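Local coordinates for ACT domain protein (Streptococcus pneumoniae, PDB 1ZPV), which is of unknown function but forms homodimers of an ACT domain, a fold that in other proteins commonly senses small ligands such as amino acids, at the interface of chains A and B. Numbering follows the deposited sequence. Chains: chain A/B, ACT domain protein.

Contacts 1 and 2 are neighbouring patches of one homodimer interface, the centres of their C-alpha atoms about 7 Å apart. They share A:Val50 and, from the partner, B:Asp42 and B:Tyr44, so the turn between strands 35-41 and 44-53 of chain B serves both. Contact 1 sets the start of that turn against strands 32-41 and 44-53 of chain A, largely by apolar packing. Contact 2 continues to strand 4-12 and the C-terminal segment of chain A, where charge and water take over. The two-fold axis repeats both with the chains exchanged, giving the dimer four such patches.

Contact 1: the interface of chains A and B. Residues chain A 35-37, 50; chain B 40-42, 44.
A:Asp35, A:Ser37 and A:Val50 meet B:Leu41 and B:Asp42 in a sheet-face interface of the homodimer, where the end of strand 35-41 of chain B and the turn after it lie over strands 32-41 and 44-53 of chain A. The patch joins a polar grip to a small apolar cluster. A:Asp35 reaches across with its carboxylate: OD2 takes the backbone N of B:Asp42 at 2.9 Å through its anti lone pair, in a nearly straight bond of 173° at the hydrogen. The other oxygen, OD1, turns back to its own chain and accepts from A:Ile36 N at 2.8 Å, a more bent bond, 31° out of the carboxylate plane. Held by both oxygens, the carboxylate is probably restrained in its rotation. B:Leu41 extends alongside this carboxylate, CG swung away from its backbone N (chi1 -172°), and its two methyls part company. CD1 turns to strand 32-41, 3.6 Å from the hydroxyl OG of A:Ser37 and also against the backbone of A:Ile36. CD2 goes to the neighbouring strand and lies 3.7 Å from A:Val50 CG2, the two side chains passing in opposite directions. A:Val50 turns both branches toward the turn: CG1 and CG2 both face CB of B:Asp42, each at 3.8 Å, with the two side chains roughly perpendicular. CG2 also touches the ring of B:Tyr44 at CD2, 3.8 Å away. The leucine thus bridges two strands of the partner while A:Asp35 probably steadies the backbone just beyond it. Repeated about the two-fold axis, the site probably helps set how the two sheets lie against each other and hold the ACT domains together as a dimer.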
ATOM      1  N   ASP A  35      -5.973  -0.924  -5.556  1.00 18.54           N
ATOM      2  CA  ASP A  35      -5.368  -2.090  -4.863  1.00 19.53           C
ATOM      3  C   ASP A  35      -4.537  -1.584  -3.702  1.00 19.75           C
ATOM      4  O   ASP A  35      -4.080  -0.425  -3.687  1.00 20.07           O
ATOM      5  CB  ASP A  35      -4.507  -2.951  -5.822  1.00 19.25           C
ATOM      6  CG  ASP A  35      -4.393  -4.430  -5.372  1.00 22.45           C
ATOM      7  OD1 ASP A  35      -4.842  -4.756  -4.249  1.00 22.11           O
ATOM      8  OD2 ASP A  35      -3.882  -5.266  -6.164  1.00 22.75           O
ATOM      9  N   ILE A  36      -4.321  -2.452  -2.725  1.00 21.74           N
ATOM     10  CA  ILE A  36      -3.553  -2.093  -1.529  1.00 22.47           C
ATOM     11  C   ILE A  36      -2.860  -3.342  -0.981  1.00 23.26           C
ATOM     12  O   ILE A  36      -3.342  -4.454  -1.151  1.00 20.95           O
ATOM     13  CB  ILE A  36      -4.457  -1.466  -0.470  1.00 24.33           C
ATOM     14  CG1 ILE A  36      -3.652  -0.980   0.756  1.00 23.53           C
ATOM     15  CG2 ILE A  36      -5.635  -2.442  -0.127  1.00 24.76           C
ATOM     16  CD1 ILE A  36      -4.210   0.320   1.338  1.00 25.64           C
ATOM     17  N   SER A  37      -1.706  -3.151  -0.356  1.00 23.71           N
ATOM     18  CA  SER A  37      -0.947  -4.255   0.233  1.00 25.86           C
ATOM     19  C   SER A  37      -0.164  -3.714   1.395  1.00 25.96           C
ATOM     20  O   SER A  37       0.241  -2.556   1.388  1.00 26.39           O
ATOM     21  CB  SER A  37       0.041  -4.822  -0.778  1.00 26.32           C
ATOM     22  OG  SER A  37       0.960  -3.788  -1.134  1.00 30.88           O
ATOM     23  N   VAL A  50      -2.364   1.471  -5.029  1.00 19.15           N
ATOM     24  CA  VAL A  50      -2.537   2.078  -6.337  1.00 18.89           C
ATOM     25  C   VAL A  50      -3.868   2.822  -6.205  1.00 19.06           C
ATOM     26  O   VAL A  50      -4.864   2.254  -5.712  1.00 18.26           O
ATOM     27  CB  VAL A  50      -2.597   1.027  -7.468  1.00 18.47           C
ATOM     28  CG1 VAL A  50      -3.076   1.636  -8.822  1.00 16.57           C
ATOM     29  CG2 VAL A  50      -1.260   0.375  -7.649  1.00 19.61           C
TER
ATOM     30  N   VAL B  40       2.254  -8.494  -6.865  1.00 22.80           N
ATOM     31  CA  VAL B  40       1.469  -7.812  -7.912  1.00 21.78           C
ATOM     32  C   VAL B  40       0.476  -6.867  -7.168  1.00 22.26           C
ATOM     33  O   VAL B  40      -0.116  -7.244  -6.134  1.00 21.57           O
ATOM     34  CB  VAL B  40       0.752  -8.832  -8.875  1.00 22.21           C
ATOM     35  CG1 VAL B  40      -0.013  -8.094 -10.010  1.00 22.91           C
ATOM     36  CG2 VAL B  40       1.756  -9.764  -9.481  1.00 23.67           C
ATOM     37  N   LEU B  41       0.337  -5.633  -7.670  1.00 20.87           N
ATOM     38  CA  LEU B  41      -0.498  -4.613  -7.057  1.00 19.99           C
ATOM     39  C   LEU B  41      -1.171  -3.919  -8.229  1.00 19.80           C
ATOM     40  O   LEU B  41      -0.496  -3.242  -9.014  1.00 19.29           O
ATOM     41  CB  LEU B  41       0.357  -3.622  -6.247  1.00 20.23           C
ATOM     42  CG  LEU B  41      -0.318  -2.570  -5.377  1.00 17.46           C
ATOM     43  CD1 LEU B  41      -0.927  -3.181  -4.157  1.00 19.33           C
ATOM     44  CD2 LEU B  41       0.675  -1.418  -5.032  1.00 19.62           C
ATOM     45  N   ASP B  42      -2.486  -4.109  -8.374  1.00 19.69           N
ATOM     46  CA  ASP B  42      -3.201  -3.647  -9.591  1.00 19.80           C
ATOM     47  C   ASP B  42      -2.422  -4.175 -10.830  1.00 20.19           C
ATOM     48  O   ASP B  42      -2.157  -5.366 -10.911  1.00 21.48           O
ATOM     49  CB  ASP B  42      -3.401  -2.112  -9.559  1.00 18.80           C
ATOM     50  CG  ASP B  42      -4.363  -1.601 -10.644  1.00 20.55           C
ATOM     51  OD1 ASP B  42      -5.581  -1.811 -10.529  1.00 18.47           O
ATOM     52  OD2 ASP B  42      -3.898  -0.991 -11.624  1.00 20.39           O
ATOM     53  N   TYR B  44       0.675  -3.637 -11.681  1.00 20.13           N
ATOM     54  CA  TYR B  44       2.119  -3.426 -11.445  1.00 19.80           C
ATOM     55  C   TYR B  44       2.743  -4.568 -10.637  1.00 19.55           C
ATOM     56  O   TYR B  44       2.055  -5.255  -9.889  1.00 19.08           O
ATOM     57  CB  TYR B  44       2.325  -2.078 -10.713  1.00 18.89           C
ATOM     58  CG  TYR B  44       1.647  -0.950 -11.434  1.00 20.39           C
ATOM     59  CD1 TYR B  44       2.168  -0.424 -12.604  1.00 22.83           C
ATOM     60  CD2 TYR B  44       0.435  -0.448 -10.968  1.00 23.50           C
ATOM     61  CE1 TYR B  44       1.501   0.590 -13.287  1.00 24.06           C
ATOM     62  CE2 TYR B  44      -0.221   0.540 -11.620  1.00 26.07           C
ATOM     63  CZ  TYR B  44       0.307   1.062 -12.769  1.00 25.94           C
ATOM     64  OH  TYR B  44      -0.404   2.042 -13.370  1.00 25.72           O
TER

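Contact 2: the interface of chains A and B. Residues chain A 5, 34, 50, 82, 86; chain B 42-44.
A:Lys5 meets the turn of chain B with its ammonium group set between two carboxylates. Its chain is extended, with CG opposite the backbone N (chi1 177°), which carries NZ from strand 4-12 to the acids. NZ forms a salt bridge with B:Asp42 OD2 at 2.6 Å, arriving on the syn side and 24° out of the carboxylate plane. A second salt bridge runs from NZ to B:Glu43 OE2 at 3.1 Å; here the nitrogen stands well above the plane, tilted by 46°. The lysine charge probably offsets the two acids brought together by the turn.

Van der Waals packing lies beside the charged group. The lysine methylenes run along the hydroxyl end of the B:Tyr44 ring, CE lying 4.0 Å from CE2, while A:Ala82 CB touches the B:Tyr44 hydroxyl. Within chain B, CG of B:Glu43 lies over one ring face, offset toward its rim, and probably helps to hold the ring in its orientation.

Two waters extend the contact. Water 2 lies at the ring edge, in plane, 2.7 Å from B:Tyr44 OH, and also hydrogen-bonds to the backbone O of A:Ala82 and to A:Glu86 OE1. Water 1 links B:Asp42 OD1, at 2.6 Å, to the backbone O of A:Asp34, so both carboxylate oxygens of B:Asp42 are engaged.

A:Glu86 OE2 and B:Glu43 OE1 stand 2.9 Å apart, their carboxylate planes steeply inclined to each other; unless a proton is shared, this pair would be unfavourable.

The site ties the turn of one subunit to strand 4-12 and the C-terminal segment of the other, adding a charged, hydrated border to the dimer interface.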
ATOM      1  N   LYS A   5      -3.797   8.199 -12.307  1.00 21.89           N
ATOM      2  CA  LYS A   5      -3.485   6.978 -11.547  1.00 20.71           C
ATOM      3  C   LYS A   5      -2.094   7.119 -10.946  1.00 19.51           C
ATOM      4  O   LYS A   5      -1.219   7.759 -11.532  1.00 19.13           O
ATOM      5  CB  LYS A   5      -3.587   5.737 -12.448  1.00 20.85           C
ATOM      6  CG  LYS A   5      -3.229   4.381 -11.822  1.00 21.90           C
ATOM      7  CD  LYS A   5      -3.525   3.294 -12.889  1.00 25.80           C
ATOM      8  CE  LYS A   5      -3.904   2.012 -12.225  1.00 25.65           C
ATOM      9  NZ  LYS A   5      -4.550   1.002 -13.135  1.00 29.84           N
ATOM     10  N   ASP A  34      -7.494   1.371  -5.916  1.00 17.34           N
ATOM     11  CA  ASP A  34      -7.665   0.261  -6.855  1.00 18.20           C
ATOM     12  C   ASP A  34      -7.059  -1.048  -6.306  1.00 17.28           C
ATOM     13  O   ASP A  34      -7.550  -2.138  -6.572  1.00 17.99           O
ATOM     14  CB  ASP A  34      -7.002   0.646  -8.168  1.00 17.68           C
ATOM     15  CG  ASP A  34      -7.740   1.776  -8.850  1.00 20.71           C
ATOM     16  OD1 ASP A  34      -8.934   1.586  -9.139  1.00 22.27           O
ATOM     17  OD2 ASP A  34      -7.145   2.844  -9.051  1.00 22.47           O
ATOM     18  N   VAL A  50      -2.364   1.471  -5.029  1.00 19.15           N
ATOM     19  CA  VAL A  50      -2.537   2.078  -6.337  1.00 18.89           C
ATOM     20  C   VAL A  50      -3.868   2.822  -6.205  1.00 19.06           C
ATOM     21  O   VAL A  50      -4.864   2.254  -5.712  1.00 18.26           O
ATOM     22  CB  VAL A  50      -2.597   1.027  -7.468  1.00 18.47           C
ATOM     23  CG1 VAL A  50      -3.076   1.636  -8.822  1.00 16.57           C
ATOM     24  CG2 VAL A  50      -1.260   0.375  -7.649  1.00 19.61           C
ATOM     25  N   ALA A  82       1.416   7.185 -12.419  1.00 20.34           N
ATOM     26  CA  ALA A  82       1.473   5.985 -13.235  1.00 22.11           C
ATOM     27  C   ALA A  82       1.833   6.284 -14.667  1.00 22.75           C
ATOM     28  O   ALA A  82       2.160   5.357 -15.407  1.00 23.45           O
ATOM     29  CB  ALA A  82       0.147   5.231 -13.175  1.00 22.44           C
ATOM     30  N   GLU A  86       3.252   4.323 -18.617  0.86 36.60           N
ATOM     31  CA  GLU A  86       2.363   4.296 -19.784  0.86 37.86           C
ATOM     32  C   GLU A  86       2.151   5.690 -20.371  0.86 37.95           C
ATOM     33  O   GLU A  86       1.463   6.530 -19.780  0.86 38.28           O
ATOM     34  CB  GLU A  86       1.004   3.691 -19.413  0.86 38.17           C
ATOM     35  CG  GLU A  86       1.095   2.427 -18.583  0.86 41.03           C
ATOM     36  CD  GLU A  86      -0.238   1.970 -18.039  0.86 43.27           C
ATOM     37  OE1 GLU A  86      -0.943   2.778 -17.399  0.86 43.72           O
ATOM     38  OE2 GLU A  86      -0.564   0.781 -18.248  0.86 46.54           O
TER
ATOM     39  N   ASP B  42      -2.486  -4.109  -8.374  1.00 19.69           N
ATOM     40  CA  ASP B  42      -3.201  -3.647  -9.591  1.00 19.80           C
ATOM     41  C   ASP B  42      -2.422  -4.175 -10.830  1.00 20.19           C
ATOM     42  O   ASP B  42      -2.157  -5.366 -10.911  1.00 21.48           O
ATOM     43  CB  ASP B  42      -3.401  -2.112  -9.559  1.00 18.80           C
ATOM     44  CG  ASP B  42      -4.363  -1.601 -10.644  1.00 20.55           C
ATOM     45  OD1 ASP B  42      -5.581  -1.811 -10.529  1.00 18.47           O
ATOM     46  OD2 ASP B  42      -3.898  -0.991 -11.624  1.00 20.39           O
ATOM     47  N   GLU B  43      -2.015  -3.330 -11.770  1.00 21.36           N
ATOM     48  CA  GLU B  43      -1.377  -3.812 -12.991  1.00 21.95           C
ATOM     49  C   GLU B  43       0.158  -3.825 -12.894  1.00 21.65           C
ATOM     50  O   GLU B  43       0.851  -4.006 -13.903  1.00 22.51           O
ATOM     51  CB  GLU B  43      -1.815  -2.946 -14.185  1.00 23.71           C
ATOM     52  CG  GLU B  43      -1.508  -1.443 -14.004  1.00 27.39           C
ATOM     53  CD  GLU B  43      -1.794  -0.596 -15.240  1.00 36.14           C
ATOM     54  OE1 GLU B  43      -1.668  -1.135 -16.361  1.00 39.50           O
ATOM     55  OE2 GLU B  43      -2.148   0.617 -15.092  1.00 39.41           O
ATOM     56  N   TYR B  44       0.675  -3.637 -11.681  1.00 20.13           N
ATOM     57  CA  TYR B  44       2.119  -3.426 -11.445  1.00 19.80           C
ATOM     58  C   TYR B  44       2.743  -4.568 -10.637  1.00 19.55           C
ATOM     59  O   TYR B  44       2.055  -5.255  -9.889  1.00 19.08           O
ATOM     60  CB  TYR B  44       2.325  -2.078 -10.713  1.00 18.89           C
ATOM     61  CG  TYR B  44       1.647  -0.950 -11.434  1.00 20.39           C
ATOM     62  CD1 TYR B  44       2.168  -0.424 -12.604  1.00 22.83           C
ATOM     63  CD2 TYR B  44       0.435  -0.448 -10.968  1.00 23.50           C
ATOM     64  CE1 TYR B  44       1.501   0.590 -13.287  1.00 24.06           C
ATOM     65  CE2 TYR B  44      -0.221   0.540 -11.620  1.00 26.07           C
ATOM     66  CZ  TYR B  44       0.307   1.062 -12.769  1.00 25.94           C
ATOM     67  OH  TYR B  44      -0.404   2.042 -13.370  1.00 25.72           O
TER
HETATM   68  O   HOH W   1      -6.831  -3.499  -8.976  1.00 24.28           O
HETATM   69  O   HOH W   2       0.997   3.036 -15.440  1.00 40.79           O